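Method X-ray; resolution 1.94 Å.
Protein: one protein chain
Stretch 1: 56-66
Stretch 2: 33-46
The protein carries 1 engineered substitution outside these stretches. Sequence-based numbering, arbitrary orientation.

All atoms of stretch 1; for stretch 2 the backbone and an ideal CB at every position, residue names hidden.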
ATOM      1  N   ASP A  56      12.444  -2.669  -2.910  1.00  5.68           N
ATOM      2  CA  ASP A  56      11.841  -3.454  -3.986  1.00  7.57           C
ATOM      3  C   ASP A  56      10.523  -4.103  -3.567  1.00  8.40           C
ATOM      4  O   ASP A  56       9.596  -4.206  -4.378  1.00  9.92           O
ATOM      5  CB  ASP A  56      12.814  -4.507  -4.530  1.00  7.25           C
ATOM      6  CG  ASP A  56      13.923  -3.896  -5.374  1.00 14.68           C
ATOM      7  OD1 ASP A  56      13.669  -2.876  -6.048  0.70 13.67           O
ATOM      8  OD2 ASP A  56      15.049  -4.439  -5.371  1.00 25.12           O
ATOM      9  N   THR A  57      10.435  -4.523  -2.306  1.00  7.73           N
ATOM     10  CA  THR A  57       9.217  -5.160  -1.792  1.00  4.14           C
ATOM     11  C   THR A  57       8.073  -4.154  -1.671  1.00  3.92           C
ATOM     12  O   THR A  57       6.897  -4.494  -1.831  1.00  3.83           O
ATOM     13  CB  THR A  57       9.485  -5.858  -0.442  1.00  3.99           C
ATOM     14  OG1 THR A  57      10.612  -6.727  -0.602  1.00  4.23           O
ATOM     15  CG2 THR A  57       8.283  -6.687  -0.003  1.00  6.86           C
ATOM     16  N   LEU A  58       8.421  -2.901  -1.418  1.00  3.91           N
ATOM     17  CA  LEU A  58       7.420  -1.855  -1.373  1.00  6.18           C
ATOM     18  C   LEU A  58       6.767  -1.685  -2.752  1.00  6.29           C
ATOM     19  O   LEU A  58       5.549  -1.493  -2.850  1.00  6.22           O
ATOM     20  CB  LEU A  58       8.049  -0.551  -0.882  1.00  8.01           C
ATOM     21  CG  LEU A  58       7.079   0.579  -0.561  1.00 13.78           C
ATOM     22  CD1 LEU A  58       6.102   0.150   0.526  1.00  9.22           C
ATOM     23  CD2 LEU A  58       7.859   1.826  -0.137  1.00 18.65           C
ATOM     24  N   LEU A  59       7.565  -1.769  -3.817  1.00  6.25           N
ATOM     25  CA  LEU A  59       7.012  -1.705  -5.168  1.00  6.72           C
ATOM     26  C   LEU A  59       6.028  -2.858  -5.362  1.00  6.26           C
ATOM     27  O   LEU A  59       4.902  -2.677  -5.854  1.00  5.56           O
ATOM     28  CB  LEU A  59       8.125  -1.770  -6.212  1.00  9.61           C
ATOM     29  CG  LEU A  59       9.016  -0.527  -6.331  1.00 17.91           C
ATOM     30  CD1 LEU A  59      10.227  -0.799  -7.205  1.00 20.10           C
ATOM     31  CD2 LEU A  59       8.235   0.658  -6.885  1.00 18.88           C
ATOM     32  N   GLU A  60       6.449  -4.050  -4.948  1.00  4.52           N
ATOM     33  CA  GLU A  60       5.616  -5.234  -5.088  1.00  4.57           C
ATOM     34  C   GLU A  60       4.363  -5.133  -4.214  1.00  4.21           C
ATOM     35  O   GLU A  60       3.284  -5.601  -4.590  1.00  5.50           O
ATOM     36  CB  GLU A  60       6.439  -6.492  -4.781  1.00  4.71           C
ATOM     37  CG  GLU A  60       5.656  -7.801  -4.818  1.00  4.88           C
ATOM     38  CD  GLU A  60       4.959  -8.050  -6.142  1.00  9.76           C
ATOM     39  OE1 GLU A  60       5.422  -7.543  -7.195  1.00 10.61           O
ATOM     40  OE2 GLU A  60       3.932  -8.767  -6.127  1.00 11.56           O
ATOM     41  N   LEU A  61       4.504  -4.498  -3.058  1.00  6.74           N
ATOM     42  CA  LEU A  61       3.374  -4.317  -2.149  1.00  7.26           C
ATOM     43  C   LEU A  61       2.237  -3.519  -2.805  1.00  5.22           C
ATOM     44  O   LEU A  61       1.064  -3.889  -2.707  1.00  6.01           O
ATOM     45  CB  LEU A  61       3.828  -3.629  -0.856  1.00  3.33           C
ATOM     46  CG  LEU A  61       2.716  -3.308   0.156  1.00  4.50           C
ATOM     47  CD1 LEU A  61       1.967  -4.579   0.553  1.00  7.22           C
ATOM     48  CD2 LEU A  61       3.268  -2.610   1.401  1.00  6.04           C
ATOM     49  N   PHE A  62       2.587  -2.433  -3.489  1.00  3.65           N
ATOM     50  CA  PHE A  62       1.562  -1.586  -4.100  1.00  3.68           C
ATOM     51  C   PHE A  62       0.842  -2.294  -5.240  1.00  3.98           C
ATOM     52  O   PHE A  62      -0.390  -2.225  -5.344  1.00  4.12           O
ATOM     53  CB  PHE A  62       2.143  -0.230  -4.532  1.00  6.73           C
ATOM     54  CG  PHE A  62       2.490   0.680  -3.368  1.00  8.30           C
ATOM     55  CD1 PHE A  62       1.551   0.941  -2.366  1.00  3.27           C
ATOM     56  CD2 PHE A  62       3.750   1.264  -3.269  1.00  9.90           C
ATOM     57  CE1 PHE A  62       1.859   1.781  -1.289  1.00  3.17           C
ATOM     58  CE2 PHE A  62       4.073   2.106  -2.193  1.00  6.81           C
ATOM     59  CZ  PHE A  62       3.126   2.358  -1.201  1.00  5.14           C
ATOM     60  N   THR A  63       1.585  -3.006  -6.085  1.00  4.35           N
ATOM     61  CA  THR A  63       0.924  -3.757  -7.157  1.00  7.30           C
ATOM     62  C   THR A  63       0.124  -4.932  -6.585  1.00  6.03           C
ATOM     63  O   THR A  63      -0.909  -5.322  -7.139  1.00  5.81           O
ATOM     64  CB  THR A  63       1.895  -4.172  -8.308  1.00 11.02           C
ATOM     65  OG1 THR A  63       2.892  -5.059  -7.813  1.00 12.47           O
ATOM     66  CG2 THR A  63       2.589  -2.954  -8.873  1.00 14.04           C
ATOM     67  N   SER A  64       0.579  -5.481  -5.462  1.00  4.47           N
ATOM     68  CA  SER A  64      -0.194  -6.522  -4.784  1.00  4.49           C
ATOM     69  C   SER A  64      -1.489  -5.961  -4.198  1.00  4.24           C
ATOM     70  O   SER A  64      -2.549  -6.583  -4.298  1.00  6.78           O
ATOM     71  CB  SER A  64       0.630  -7.201  -3.684  1.00  5.86           C
ATOM     72  OG  SER A  64       1.686  -7.951  -4.256  1.00  8.82           O
ATOM     73  N   LEU A  65      -1.396  -4.786  -3.580  1.00  3.85           N
ATOM     74  CA  LEU A  65      -2.570  -4.136  -2.997  1.00  5.14           C
ATOM     75  C   LEU A  65      -3.620  -3.866  -4.073  1.00  3.85           C
ATOM     76  O   LEU A  65      -4.804  -4.136  -3.894  1.00  4.20           O
ATOM     77  CB  LEU A  65      -2.164  -2.832  -2.294  1.00  3.28           C
ATOM     78  CG  LEU A  65      -1.512  -2.967  -0.906  1.00  3.10           C
ATOM     79  CD1 LEU A  65      -0.938  -1.626  -0.457  1.00  3.74           C
ATOM     80  CD2 LEU A  65      -2.523  -3.478   0.124  1.00  3.09           C
ATOM     81  N   ARG A  66      -3.155  -3.380  -5.216  1.00  4.04           N
ATOM     82  CA  ARG A  66      -4.022  -2.961  -6.312  1.00  4.31           C
ATOM     83  C   ARG A  66      -4.941  -4.082  -6.843  1.00  9.67           C
ATOM     84  O   ARG A  66      -6.018  -3.810  -7.387  1.00  5.45           O
ATOM     85  CB  ARG A  66      -3.146  -2.381  -7.436  1.00  4.59           C
ATOM     86  CG  ARG A  66      -3.902  -1.840  -8.626  1.00 16.07           C
ATOM     87  CD  ARG A  66      -2.970  -1.613  -9.797  1.00 22.89           C
ATOM     88  NE  ARG A  66      -3.522  -0.626 -10.717  1.00 36.09           N
ATOM     89  CZ  ARG A  66      -2.917  -0.217 -11.825  1.00 45.11           C
ATOM     90  NH1 ARG A  66      -3.497   0.690 -12.602  1.00 48.52           N
ATOM     91  NH2 ARG A  66      -1.732  -0.718 -12.152  1.00 47.63           N
ATOM     92  N   UNK A  33      -1.405  -4.927   9.103  1.00  4.07           N
ATOM     93  CA  UNK A  33      -2.528  -3.991   9.180  1.00  8.08           C
ATOM     94  C   UNK A  33      -3.380  -3.953   7.912  1.00  5.60           C
ATOM     95  O   UNK A  33      -4.518  -3.483   7.938  1.00  7.21           O
ATOM     96  CB  UNK A  33      -2.002  -2.585   9.475  1.00  8.08           C
ATOM     97  N   UNK A  34      -2.821  -4.433   6.802  1.00  3.59           N
ATOM     98  CA  UNK A  34      -3.499  -4.371   5.510  1.00  3.44           C
ATOM     99  C   UNK A  34      -4.479  -5.527   5.382  1.00  3.78           C
ATOM    100  O   UNK A  34      -4.152  -6.564   4.804  1.00  6.66           O
ATOM    101  CB  UNK A  34      -2.487  -4.398   4.362  1.00  3.44           C
ATOM    102  N   UNK A  35      -5.678  -5.348   5.930  1.00  3.96           N
ATOM    103  CA  UNK A  35      -6.672  -6.421   6.014  1.00  4.43           C
ATOM    104  C   UNK A  35      -7.177  -6.898   4.651  1.00  4.48           C
ATOM    105  O   UNK A  35      -7.870  -7.915   4.563  1.00  4.96           O
ATOM    106  CB  UNK A  35      -7.861  -5.950   6.854  1.00  4.43           C
ATOM    107  N   UNK A  36      -6.842  -6.168   3.588  1.00  4.10           N
ATOM    108  CA  UNK A  36      -7.291  -6.546   2.253  1.00  4.23           C
ATOM    109  C   UNK A  36      -6.408  -7.621   1.656  1.00  8.53           C
ATOM    110  O   UNK A  36      -6.812  -8.281   0.711  1.00  5.92           O
ATOM    111  CB  UNK A  36      -7.319  -5.324   1.333  1.00  4.23           C
ATOM    112  N   UNK A  37      -5.211  -7.800   2.213  1.00  7.69           N
ATOM    113  CA  UNK A  37      -4.312  -8.862   1.762  1.00  6.40           C
ATOM    114  C   UNK A  37      -4.785 -10.229   2.270  1.00 11.29           C
ATOM    115  O   UNK A  37      -5.327 -10.343   3.373  1.00 11.10           O
ATOM    116  CB  UNK A  37      -2.884  -8.587   2.236  1.00  6.40           C
ATOM    117  N   UNK A  38      -4.592 -11.269   1.462  1.00  8.27           N
ATOM    118  CA  UNK A  38      -4.892 -12.629   1.905  1.00 13.70           C
ATOM    119  C   UNK A  38      -3.724 -13.167   2.720  1.00 19.94           C
ATOM    120  O   UNK A  38      -2.622 -12.597   2.686  1.00  5.83           O
ATOM    121  CB  UNK A  38      -5.183 -13.542   0.712  1.00 13.70           C
ATOM    122  N   UNK A  39      -3.956 -14.247   3.465  1.00 17.82           N
ATOM    123  CA  UNK A  39      -2.879 -14.862   4.240  1.00 18.76           C
ATOM    124  C   UNK A  39      -1.756 -15.294   3.308  1.00 14.91           C
ATOM    125  O   UNK A  39      -0.578 -15.172   3.644  1.00 16.24           O
ATOM    126  CB  UNK A  39      -3.398 -16.056   5.044  1.00 18.76           C
ATOM    127  N   UNK A  40      -2.137 -15.782   2.129  1.00 14.81           N
ATOM    128  CA  UNK A  40      -1.183 -16.130   1.084  1.00 17.04           C
ATOM    129  C   UNK A  40      -0.372 -14.921   0.608  1.00 16.29           C
ATOM    130  O   UNK A  40       0.848 -15.024   0.414  1.00 14.11           O
ATOM    131  CB  UNK A  40      -1.920 -16.758  -0.101  1.00 17.04           C
ATOM    132  N   UNK A  41      -1.049 -13.785   0.412  1.00 14.44           N
ATOM    133  CA  UNK A  41      -0.378 -12.527   0.082  1.00 10.98           C
ATOM    134  C   UNK A  41       0.655 -12.180   1.162  1.00 10.09           C
ATOM    135  O   UNK A  41       1.807 -11.856   0.857  1.00  7.55           O
ATOM    136  CB  UNK A  41      -1.398 -11.396  -0.066  1.00 10.98           C
ATOM    137  N   UNK A  42       0.218 -12.225   2.419  1.00  5.26           N
ATOM    138  CA  UNK A  42       1.072 -11.897   3.554  1.00  5.05           C
ATOM    139  C   UNK A  42       2.310 -12.772   3.530  1.00  8.51           C
ATOM    140  O   UNK A  42       3.428 -12.273   3.631  1.00  4.97           O
ATOM    141  CB  UNK A  42       0.319 -12.067   4.875  1.00  5.05           C
ATOM    142  N   UNK A  43       2.095 -14.078   3.387  1.00  5.81           N
ATOM    143  CA  UNK A  43       3.187 -15.051   3.383  1.00 14.00           C
ATOM    144  C   UNK A  43       4.206 -14.722   2.305  1.00 10.66           C
ATOM    145  O   UNK A  43       5.401 -14.676   2.566  1.00  5.74           O
ATOM    146  CB  UNK A  43       2.644 -16.466   3.176  1.00 14.00           C
ATOM    147  N   UNK A  44       3.713 -14.492   1.094  1.00  9.72           N
ATOM    148  CA  UNK A  44       4.566 -14.187  -0.049  1.00  7.81           C
ATOM    149  C   UNK A  44       5.327 -12.868   0.115  1.00  5.23           C
ATOM    150  O   UNK A  44       6.514 -12.773  -0.215  1.00  5.20           O
ATOM    151  CB  UNK A  44       3.721 -14.138  -1.323  1.00  7.81           C
ATOM    152  N   UNK A  45       4.650 -11.847   0.627  1.00  6.14           N
ATOM    153  CA  UNK A  45       5.291 -10.549   0.805  1.00  4.43           C
ATOM    154  C   UNK A  45       6.353 -10.546   1.927  1.00  5.16           C
ATOM    155  O   UNK A  45       7.379  -9.880   1.797  1.00  4.20           O
ATOM    156  CB  UNK A  45       4.223  -9.495   1.104  1.00  4.43           C
ATOM    157  N   UNK A  46       6.126 -11.286   3.013  1.00  4.52           N
ATOM    158  CA  UNK A  46       7.171 -11.424   4.035  1.00  4.58           C
ATOM    159  C   UNK A  46       8.413 -12.123   3.476  1.00  4.74           C
ATOM    160  O   UNK A  46       9.550 -11.719   3.768  1.00  4.65           O
ATOM    161  CB  UNK A  46       6.634 -12.201   5.239  1.00  4.58           C
TER

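Stretch 1 is a helix whose T57, E60, L61, S64 and L65 line the contact; stretch 2 is a loop leading into a helix that runs nearly antiparallel to it, at 165°.

Position 33 has nothing of stretch 1 near its CB, so almost any residue would serve; it is Y33. At position 34 CA-to-CB points toward stretch 1, and the ideal CB lies 4.3 Å from L65 CD2. An apolar side chain is expected: leucine, isoleucine, valine or methionine could fit. It is L34, whose CD2 lies 4.0 Å from L65 CD2 and whose CD1 lies 3.9 Å from L61 CD1.

Positions 34 to 37 form a type I turn. Position 35, inside it and out of reach, suits a small polar residue, and is S35. Position 36 points toward stretch 1, but its ideal CB is 5.3 Å from L65 CD2, leaving room for a small or medium apolar group. C36 fills it, with SG 3.5 Å from L65 CD2.

The CB of position 37 points sideways, so a side chain must extend to reach the leucines; a long aliphatic one does this best. L37 places CD2 3.8 Å from L65 CD2 and CD1 4.1 Å from L61 CD1.

Position 38 immediately precedes the helix, where serine, threonine, aspartate or asparagine can cap a free backbone NH. T38 does so: its OG1 accepts from the backbone N of position 41 at 3.0 Å. Positions 39 and 40, out of reach, tolerate small polar residues, here T39 and S40. Position 41 points toward stretch 1 yet stays short of it; an acceptor can instead turn back to the start of the helix. D41 OD2 receives T38 N at 3.0 Å. Positions 42 and 43, also out of reach, suit polar residues: Q42 and D43.

Position 44 points sideways, while E60 offers a carboxylate and S64 a hydroxyl some way off. A long cationic side chain is favoured, and arginine has separate donors for the two. R44 NH1 forms a salt bridge with E60 OE2 at 2.8 Å, and R44 NH2 donates to S64 OG at 2.9 Å; both partners lie near the guanidinium plane, at its edge.

At position 45 the ideal CB is 5.1 Å from T57 CG2 and 5.4 Å from L61 CD1, favouring a branched or long apolar residue. L45 brings CD1 to 3.7 Å from L61 CD1 and CD2 to 3.8 Å from E60 CG. Position 46 points away and suits a polar residue; R46 NH1 forms a salt bridge with D43 OD1 at 2.7 Å.

Stretch 2 33-46: YLSCLTTSDQDRLR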
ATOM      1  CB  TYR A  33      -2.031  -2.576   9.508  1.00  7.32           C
ATOM      2  CG  TYR A  33      -1.466  -2.435  10.898  1.00  7.69           C
ATOM      3  CD1 TYR A  33      -2.307  -2.386  12.008  1.00  7.67           C
ATOM      4  CD2 TYR A  33      -0.094  -2.359  11.105  1.00  5.59           C
ATOM      5  CE1 TYR A  33      -1.788  -2.260  13.296  1.00  9.97           C
ATOM      6  CE2 TYR A  33       0.432  -2.226  12.387  1.00  8.14           C
ATOM      7  CZ  TYR A  33      -0.422  -2.183  13.472  1.00 12.34           C
ATOM      8  OH  TYR A  33       0.090  -2.054  14.738  1.00 21.24           O
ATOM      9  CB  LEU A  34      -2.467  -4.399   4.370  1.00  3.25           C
ATOM     10  CG  LEU A  34      -1.524  -3.184   4.359  1.00  3.01           C
ATOM     11  CD1 LEU A  34      -0.264  -3.452   3.536  1.00  4.78           C
ATOM     12  CD2 LEU A  34      -2.234  -1.943   3.825  1.00  5.20           C
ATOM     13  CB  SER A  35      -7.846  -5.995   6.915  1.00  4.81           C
ATOM     14  OG  SER A  35      -8.516  -4.846   6.396  1.00  4.38           O
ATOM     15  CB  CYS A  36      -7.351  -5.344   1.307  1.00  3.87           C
ATOM     16  SG  CYS A  36      -5.742  -4.607   0.952  1.00  7.31           S
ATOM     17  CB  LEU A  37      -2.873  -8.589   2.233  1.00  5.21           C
ATOM     18  CG  LEU A  37      -2.265  -7.287   1.711  1.00  4.60           C
ATOM     19  CD1 LEU A  37      -0.842  -7.079   2.227  1.00  7.18           C
ATOM     20  CD2 LEU A  37      -2.272  -7.312   0.179  1.00 11.34           C
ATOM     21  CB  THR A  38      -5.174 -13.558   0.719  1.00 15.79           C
ATOM     22  OG1 THR A  38      -4.028 -13.584  -0.138  1.00 15.33           O
ATOM     23  CG2 THR A  38      -6.383 -13.054  -0.070  1.00 10.02           C
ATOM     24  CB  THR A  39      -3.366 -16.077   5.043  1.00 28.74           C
ATOM     25  OG1 THR A  39      -4.246 -16.863   4.227  1.00 35.94           O
ATOM     26  CG2 THR A  39      -4.110 -15.624   6.293  1.00 23.90           C
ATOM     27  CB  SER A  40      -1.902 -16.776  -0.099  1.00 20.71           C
ATOM     28  OG  SER A  40      -1.027 -16.903  -1.206  1.00 25.07           O
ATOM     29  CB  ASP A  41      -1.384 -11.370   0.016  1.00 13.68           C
ATOM     30  CG  ASP A  41      -2.306 -11.438  -1.189  1.00 16.07           C
ATOM     31  OD1 ASP A  41      -2.016 -12.183  -2.154  1.00 18.98           O
ATOM     32  OD2 ASP A  41      -3.330 -10.716  -1.156  1.00 14.30           O
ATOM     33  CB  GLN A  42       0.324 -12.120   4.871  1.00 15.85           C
ATOM     34  CG  GLN A  42      -0.907 -11.252   5.056  1.00 17.79           C
ATOM     35  CD  GLN A  42      -0.569  -9.876   5.586  1.00 18.79           C
ATOM     36  OE1 GLN A  42       0.605  -9.537   5.752  1.00 25.16           O
ATOM     37  NE2 GLN A  42      -1.599  -9.075   5.867  1.00 15.33           N
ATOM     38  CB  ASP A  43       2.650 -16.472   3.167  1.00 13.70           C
ATOM     39  CG  ASP A  43       1.922 -17.015   4.384  1.00 21.00           C
ATOM     40  OD1 ASP A  43       2.091 -16.444   5.483  1.00 24.79           O
ATOM     41  OD2 ASP A  43       1.198 -18.026   4.242  1.00 24.17           O
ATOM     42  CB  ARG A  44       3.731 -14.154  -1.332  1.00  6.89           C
ATOM     43  CG  ARG A  44       4.517 -13.740  -2.544  1.00  7.45           C
ATOM     44  CD  ARG A  44       3.681 -13.802  -3.816  1.00  7.04           C
ATOM     45  NE  ARG A  44       2.533 -12.896  -3.782  1.00  6.10           N
ATOM     46  CZ  ARG A  44       2.581 -11.594  -4.066  1.00  8.19           C
ATOM     47  NH1 ARG A  44       3.732 -11.017  -4.397  1.00  8.73           N
ATOM     48  NH2 ARG A  44       1.474 -10.861  -4.010  1.00  6.27           N
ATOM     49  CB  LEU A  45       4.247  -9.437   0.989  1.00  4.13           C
ATOM     50  CG  LEU A  45       3.449  -9.108  -0.280  1.00  4.18           C
ATOM     51  CD1 LEU A  45       2.209  -8.271   0.063  1.00  3.95           C
ATOM     52  CD2 LEU A  45       4.317  -8.365  -1.300  1.00  4.14           C
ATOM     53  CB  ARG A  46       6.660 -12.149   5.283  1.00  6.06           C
ATOM     54  CG  ARG A  46       5.748 -11.292   6.161  1.00  6.60           C
ATOM     55  CD  ARG A  46       5.482 -11.945   7.522  1.00  9.86           C
ATOM     56  NE  ARG A  46       5.188 -13.372   7.415  1.00 15.41           N
ATOM     57  CZ  ARG A  46       3.966 -13.888   7.300  1.00 22.87           C
ATOM     58  NH1 ARG A  46       3.807 -15.203   7.216  1.00 21.14           N
ATOM     59  NH2 ARG A  46       2.906 -13.094   7.269  1.00 23.80           N
TER
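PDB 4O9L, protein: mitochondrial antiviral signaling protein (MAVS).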